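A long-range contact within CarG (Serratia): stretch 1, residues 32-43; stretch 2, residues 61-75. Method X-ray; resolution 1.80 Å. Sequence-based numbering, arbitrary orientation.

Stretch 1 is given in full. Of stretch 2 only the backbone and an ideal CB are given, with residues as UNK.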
# COMPACT_ATOMS: atom_id res chain seq x y z
N ASN A 32 -8.13 9.16 13.48
CA ASN A 32 -8.73 9.91 14.57
C ASN A 32 -9.59 9.01 15.46
O ASN A 32 -10.73 9.36 15.78
CB ASN A 32 -9.54 11.11 14.01
CG ASN A 32 -8.66 12.22 13.62
OD1 ASN A 32 -8.05 12.85 14.48
ND2 ASN A 32 -8.48 12.40 12.34
N THR A 33 -9.00 7.87 15.82
CA THR A 33 -9.55 6.83 16.69
C THR A 33 -8.52 6.65 17.82
O THR A 33 -7.40 7.08 17.66
CB THR A 33 -9.74 5.47 15.92
OG1 THR A 33 -10.65 5.63 14.81
CG2 THR A 33 -10.33 4.43 16.81
N SER A 34 -8.86 5.95 18.92
CA SER A 34 -7.91 5.66 20.03
C SER A 34 -6.71 4.80 19.69
O SER A 34 -5.67 4.89 20.34
CB SER A 34 -8.65 5.09 21.32
OG SER A 34 -9.83 4.39 21.01
N HIS A 35 -6.83 4.00 18.62
CA HIS A 35 -5.74 3.14 18.19
C HIS A 35 -5.46 3.31 16.71
O HIS A 35 -6.35 3.17 15.91
CB HIS A 35 -6.14 1.69 18.36
CG HIS A 35 -6.59 1.38 19.74
ND1 HIS A 35 -5.73 1.33 20.80
CD2 HIS A 35 -7.82 1.10 20.23
CE1 HIS A 35 -6.40 1.04 21.90
NE2 HIS A 35 -7.68 0.90 21.58
N PRO A 36 -4.25 3.61 16.31
CA PRO A 36 -3.86 3.36 14.92
C PRO A 36 -3.95 1.89 14.52
O PRO A 36 -3.72 1.01 15.29
CB PRO A 36 -2.41 3.76 14.86
CG PRO A 36 -2.10 4.39 16.15
CD PRO A 36 -3.11 3.98 17.13
N ASN A 37 -4.30 1.70 13.27
CA ASN A 37 -4.27 0.43 12.64
C ASN A 37 -2.91 0.23 12.03
O ASN A 37 -2.54 0.93 11.15
CB ASN A 37 -5.31 0.42 11.55
CG ASN A 37 -5.98 -0.87 11.48
OD1 ASN A 37 -7.11 -1.03 11.91
ND2 ASN A 37 -5.25 -1.82 11.05
N LEU A 38 -2.18 -0.74 12.54
CA LEU A 38 -0.85 -1.03 12.01
C LEU A 38 -0.98 -1.88 10.77
O LEU A 38 -1.84 -2.77 10.66
CB LEU A 38 -0.04 -1.78 13.05
CG LEU A 38 0.35 -1.03 14.31
CD1 LEU A 38 1.27 -1.94 15.10
CD2 LEU A 38 1.02 0.26 13.97
N GLY A 39 -0.12 -1.59 9.81
CA GLY A 39 -0.11 -2.25 8.53
C GLY A 39 1.27 -2.55 7.98
O GLY A 39 2.22 -1.75 8.19
N LEU A 40 1.40 -3.71 7.33
CA LEU A 40 2.64 -4.07 6.65
C LEU A 40 2.43 -4.00 5.11
O LEU A 40 1.46 -4.59 4.59
CB LEU A 40 2.98 -5.51 6.96
CG LEU A 40 3.20 -5.77 8.43
CD1 LEU A 40 3.42 -7.27 8.67
CD2 LEU A 40 4.42 -5.03 8.94
N THR A 41 3.36 -3.38 4.43
CA THR A 41 3.36 -3.29 2.96
C THR A 41 4.72 -3.85 2.46
O THR A 41 5.76 -3.52 3.03
CB THR A 41 3.11 -1.82 2.51
OG1 THR A 41 1.98 -1.26 3.20
CG2 THR A 41 2.79 -1.79 0.97
N PHE A 42 4.68 -4.76 1.48
CA PHE A 42 5.84 -5.50 0.95
C PHE A 42 6.17 -5.07 -0.46
O PHE A 42 5.34 -5.04 -1.32
CB PHE A 42 5.60 -6.99 0.98
CG PHE A 42 5.39 -7.56 2.38
CD1 PHE A 42 4.12 -7.61 2.90
CD2 PHE A 42 6.44 -8.05 3.10
CE1 PHE A 42 3.88 -8.06 4.17
CE2 PHE A 42 6.24 -8.56 4.37
CZ PHE A 42 4.96 -8.52 4.92
N PHE A 43 7.45 -4.76 -0.68
CA PHE A 43 7.94 -4.40 -1.98
C PHE A 43 9.17 -5.21 -2.29
O PHE A 43 10.22 -5.00 -1.64
CB PHE A 43 8.31 -2.90 -2.05
CG PHE A 43 7.20 -1.97 -1.71
CD1 PHE A 43 6.98 -1.60 -0.42
CD2 PHE A 43 6.45 -1.34 -2.71
CE1 PHE A 43 6.00 -0.73 -0.10
CE2 PHE A 43 5.43 -0.47 -2.39
CZ PHE A 43 5.17 -0.19 -1.07
N UNK A 61 -6.55 -5.46 -1.77
CA UNK A 61 -5.65 -4.55 -1.04
C UNK A 61 -4.16 -4.89 -1.23
O UNK A 61 -3.81 -6.00 -1.63
CB UNK A 61 -5.99 -4.58 0.45
N UNK A 62 -3.28 -3.93 -0.89
CA UNK A 62 -1.85 -4.14 -0.96
C UNK A 62 -1.11 -3.85 0.36
O UNK A 62 0.11 -3.95 0.39
CB UNK A 62 -1.27 -3.26 -2.07
N UNK A 63 -1.87 -3.47 1.38
CA UNK A 63 -1.34 -3.41 2.78
C UNK A 63 -2.12 -4.38 3.68
O UNK A 63 -3.37 -4.37 3.68
CB UNK A 63 -1.44 -1.99 3.34
N UNK A 64 -1.38 -5.15 4.48
CA UNK A 64 -1.90 -6.04 5.48
C UNK A 64 -2.14 -5.30 6.80
O UNK A 64 -1.19 -4.90 7.45
CB UNK A 64 -0.94 -7.22 5.68
N UNK A 65 -3.41 -5.13 7.18
CA UNK A 65 -3.75 -4.38 8.35
C UNK A 65 -4.21 -5.30 9.48
O UNK A 65 -4.89 -6.35 9.25
CB UNK A 65 -4.83 -3.35 8.02
N UNK A 66 -3.92 -4.88 10.68
CA UNK A 66 -4.58 -5.42 11.86
C UNK A 66 -5.99 -4.86 11.96
O UNK A 66 -6.32 -3.85 11.29
CB UNK A 66 -3.78 -5.10 13.13
N UNK A 67 -6.86 -5.53 12.67
CA UNK A 67 -8.23 -5.12 12.73
C UNK A 67 -8.76 -5.26 14.11
O UNK A 67 -8.46 -6.19 14.77
CB UNK A 67 -9.09 -5.92 11.75
N UNK A 68 -9.54 -4.28 14.53
CA UNK A 68 -10.27 -4.36 15.79
C UNK A 68 -11.78 -4.43 15.64
O UNK A 68 -12.32 -4.04 14.65
CB UNK A 68 -9.91 -3.15 16.66
N UNK A 69 -12.43 -4.95 16.65
CA UNK A 69 -13.88 -5.03 16.69
C UNK A 69 -14.58 -3.67 16.62
O UNK A 69 -15.62 -3.53 16.03
CB UNK A 69 -14.31 -5.76 17.97
N UNK A 70 -13.99 -2.68 17.25
CA UNK A 70 -14.53 -1.33 17.25
C UNK A 70 -13.38 -0.40 17.55
O UNK A 70 -12.28 -0.84 17.91
CB UNK A 70 -15.67 -1.16 18.26
N UNK A 71 -13.69 0.89 17.42
CA UNK A 71 -12.74 1.99 17.61
C UNK A 71 -11.96 1.87 18.91
O UNK A 71 -10.74 2.00 18.94
CB UNK A 71 -13.48 3.33 17.58
N UNK A 72 -12.67 1.65 20.00
CA UNK A 72 -12.04 1.70 21.30
C UNK A 72 -11.63 0.37 21.90
O UNK A 72 -11.13 0.36 23.00
CB UNK A 72 -12.99 2.40 22.28
N UNK A 73 -11.86 -0.73 21.20
CA UNK A 73 -11.45 -2.02 21.71
C UNK A 73 -9.94 -2.11 21.96
O UNK A 73 -9.16 -1.68 21.17
CB UNK A 73 -11.88 -3.11 20.73
N UNK A 74 -9.57 -2.67 23.09
CA UNK A 74 -8.19 -2.86 23.46
C UNK A 74 -7.73 -4.32 23.18
O UNK A 74 -7.00 -4.91 23.91
CB UNK A 74 -8.00 -2.50 24.94
N UNK A 75 -8.20 -4.86 22.08
CA UNK A 75 -7.70 -6.12 21.60
C UNK A 75 -7.86 -6.21 20.11
O UNK A 75 -8.61 -5.50 19.58
CB UNK A 75 -8.41 -7.29 22.29

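Position 61 has nothing of stretch 1 near its CB, so many residues would suit. It is Glu61, which makes no contact here.

At position 62 the CB points sideways, 5.3 Å from Thr41 CG2, so many residues would suit. Phe62 leads its ring away. Water 3 accepts from Phe42 N (2.8 Å) and lies 2.7 Å from Phe62 O.

At position 63 the ideal CB lies 3.5 Å from Thr41 OG1. Ser or Thr could meet that hydroxyl. Thr63 does: its OG1 is 2.8 Å from Thr41 OG1, a hydrogen bond in which either could donate.

Position 64 pairs with Leu40 in antiparallel register, with N and O both bonded to Leu40. Its CB shares a face with the side chains of Leu40 and Phe42, so a large apolar or aromatic group fits. Trp64 brings CD1 to 3.7 Å from Phe42 CE1, at the edge of that ring.

Position 65 lies opposite Gly39, CA to CA 4.2 Å. With no side chain on Gly39, there is room for a flat ring. Phe65 uses it: its CD1 is 3.8 Å from Gly39 CA. A CB on Gly39 would clash with Phe65 CE1.

At position 66 the backbone N donates to Leu38 O (3.0 Å), and Asn37 ND2 gives a very short bond to the backbone O (2.3 Å). Leu38 N is a donor within reach of a short acceptor, so Asp, Asn or Ser are plausible. Asp66, at chi1 p, takes a weak bond from Leu38 N to OD2 (3.4 Å). Its OD1 accepts from water 1.

Position 67 points away, and many residues would do. Tyr67 barely touches stretch 1.

At position 68 the CB points toward stretch 1 from afar. A long side chain could reach the His35 ring. Arg68 lays its guanidinium flat on one face of that ring, centres 3.8 Å apart. Its NE donates to water 1.

Positions 69 and 70 have open space, so many residues would suit. They are Leu69 and Ser70.

At position 71 an ideal CB is already tight against Thr33 CG2, 3.4 Å away, so a small residue is favoured. Ala71 fits; its O accepts a weak bond from Ser34 OG (3.3 Å).

At position 72 the ideal CB is 3.9 Å from Ser34 OG, and phi/psi is -98/1 in the turn. Ser, Asn or Asp are among several that would suit. It is Ser72.

Position 73 points away, so many residues would suit. Ala73 O accepts from Arg68 NH2 (3.0 Å).

At position 74 the CB is 4.8 Å from His35 NE2, so a short acceptor suits. Asp74 OD1 accepts from His35 NE2 (3.0 Å).

Position 75 points away, leaving the choice open; it is Phe75.

Stretch 2 (61-75) EFTWFDYRLSASADF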
# COMPACT_ATOMS: atom_id res chain seq x y z
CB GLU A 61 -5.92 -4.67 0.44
CG GLU A 61 -7.24 -4.08 0.94
CD GLU A 61 -7.09 -2.60 1.43
OE1 GLU A 61 -5.93 -2.12 1.73
OE2 GLU A 61 -8.14 -1.92 1.53
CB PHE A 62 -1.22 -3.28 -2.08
CG PHE A 62 -1.54 -3.84 -3.46
CD1 PHE A 62 -2.79 -3.64 -4.00
CD2 PHE A 62 -0.65 -4.61 -4.12
CE1 PHE A 62 -3.10 -4.11 -5.27
CE2 PHE A 62 -0.95 -5.14 -5.37
CZ PHE A 62 -2.19 -4.91 -5.92
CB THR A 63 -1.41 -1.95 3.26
OG1 THR A 63 -0.67 -1.16 2.36
CG2 THR A 63 -0.91 -1.78 4.65
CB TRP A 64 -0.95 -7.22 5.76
CG TRP A 64 -0.62 -8.07 4.60
CD1 TRP A 64 0.23 -7.75 3.58
CD2 TRP A 64 -1.08 -9.40 4.34
NE1 TRP A 64 0.28 -8.75 2.67
CE2 TRP A 64 -0.54 -9.78 3.08
CE3 TRP A 64 -1.91 -10.31 5.04
CZ2 TRP A 64 -0.70 -11.08 2.56
CZ3 TRP A 64 -2.17 -11.56 4.44
CH2 TRP A 64 -1.55 -11.94 3.24
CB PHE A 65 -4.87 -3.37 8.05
CG PHE A 65 -4.41 -2.15 7.30
CD1 PHE A 65 -3.70 -1.16 7.92
CD2 PHE A 65 -4.76 -2.01 5.98
CE1 PHE A 65 -3.34 -0.02 7.25
CE2 PHE A 65 -4.36 -0.88 5.27
CZ PHE A 65 -3.67 0.11 5.92
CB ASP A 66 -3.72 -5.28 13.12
CG ASP A 66 -3.81 -3.90 13.77
OD1 ASP A 66 -4.84 -3.20 13.67
OD2 ASP A 66 -2.79 -3.50 14.37
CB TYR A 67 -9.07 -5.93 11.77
CG TYR A 67 -8.81 -5.64 10.30
CD1 TYR A 67 -9.31 -4.50 9.68
CD2 TYR A 67 -8.08 -6.49 9.53
CE1 TYR A 67 -9.08 -4.25 8.34
CE2 TYR A 67 -7.84 -6.25 8.21
CZ TYR A 67 -8.35 -5.14 7.61
OH TYR A 67 -8.09 -4.94 6.30
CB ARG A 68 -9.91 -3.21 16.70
CG ARG A 68 -8.45 -3.06 16.92
CD ARG A 68 -8.12 -1.93 17.82
NE ARG A 68 -6.70 -1.79 17.84
CZ ARG A 68 -5.93 -1.99 18.88
NH1 ARG A 68 -4.63 -1.88 18.78
NH2 ARG A 68 -6.46 -2.25 20.03
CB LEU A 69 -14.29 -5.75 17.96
CG LEU A 69 -15.75 -6.06 18.17
CD1 LEU A 69 -16.39 -6.71 16.96
CD2 LEU A 69 -15.96 -6.93 19.38
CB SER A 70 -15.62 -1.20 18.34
OG SER A 70 -15.06 -1.38 19.64
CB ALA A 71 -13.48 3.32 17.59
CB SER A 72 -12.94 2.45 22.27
OG SER A 72 -13.51 3.56 21.60
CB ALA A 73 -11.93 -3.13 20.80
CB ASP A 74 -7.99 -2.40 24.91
CG ASP A 74 -8.57 -0.99 25.15
OD1 ASP A 74 -8.44 -0.13 24.29
OD2 ASP A 74 -9.19 -0.75 26.19
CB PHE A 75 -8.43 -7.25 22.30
CG PHE A 75 -9.90 -7.30 22.03
CD1 PHE A 75 -10.79 -6.62 22.83
CD2 PHE A 75 -10.39 -8.06 21.00
CE1 PHE A 75 -12.13 -6.69 22.58
CE2 PHE A 75 -11.73 -8.10 20.74
CZ PHE A 75 -12.59 -7.40 21.53
O HOH W 1 -5.79 -1.16 15.27
O HOH W 2 -10.04 -1.97 13.13
O HOH W 3 2.24 -5.67 0.35
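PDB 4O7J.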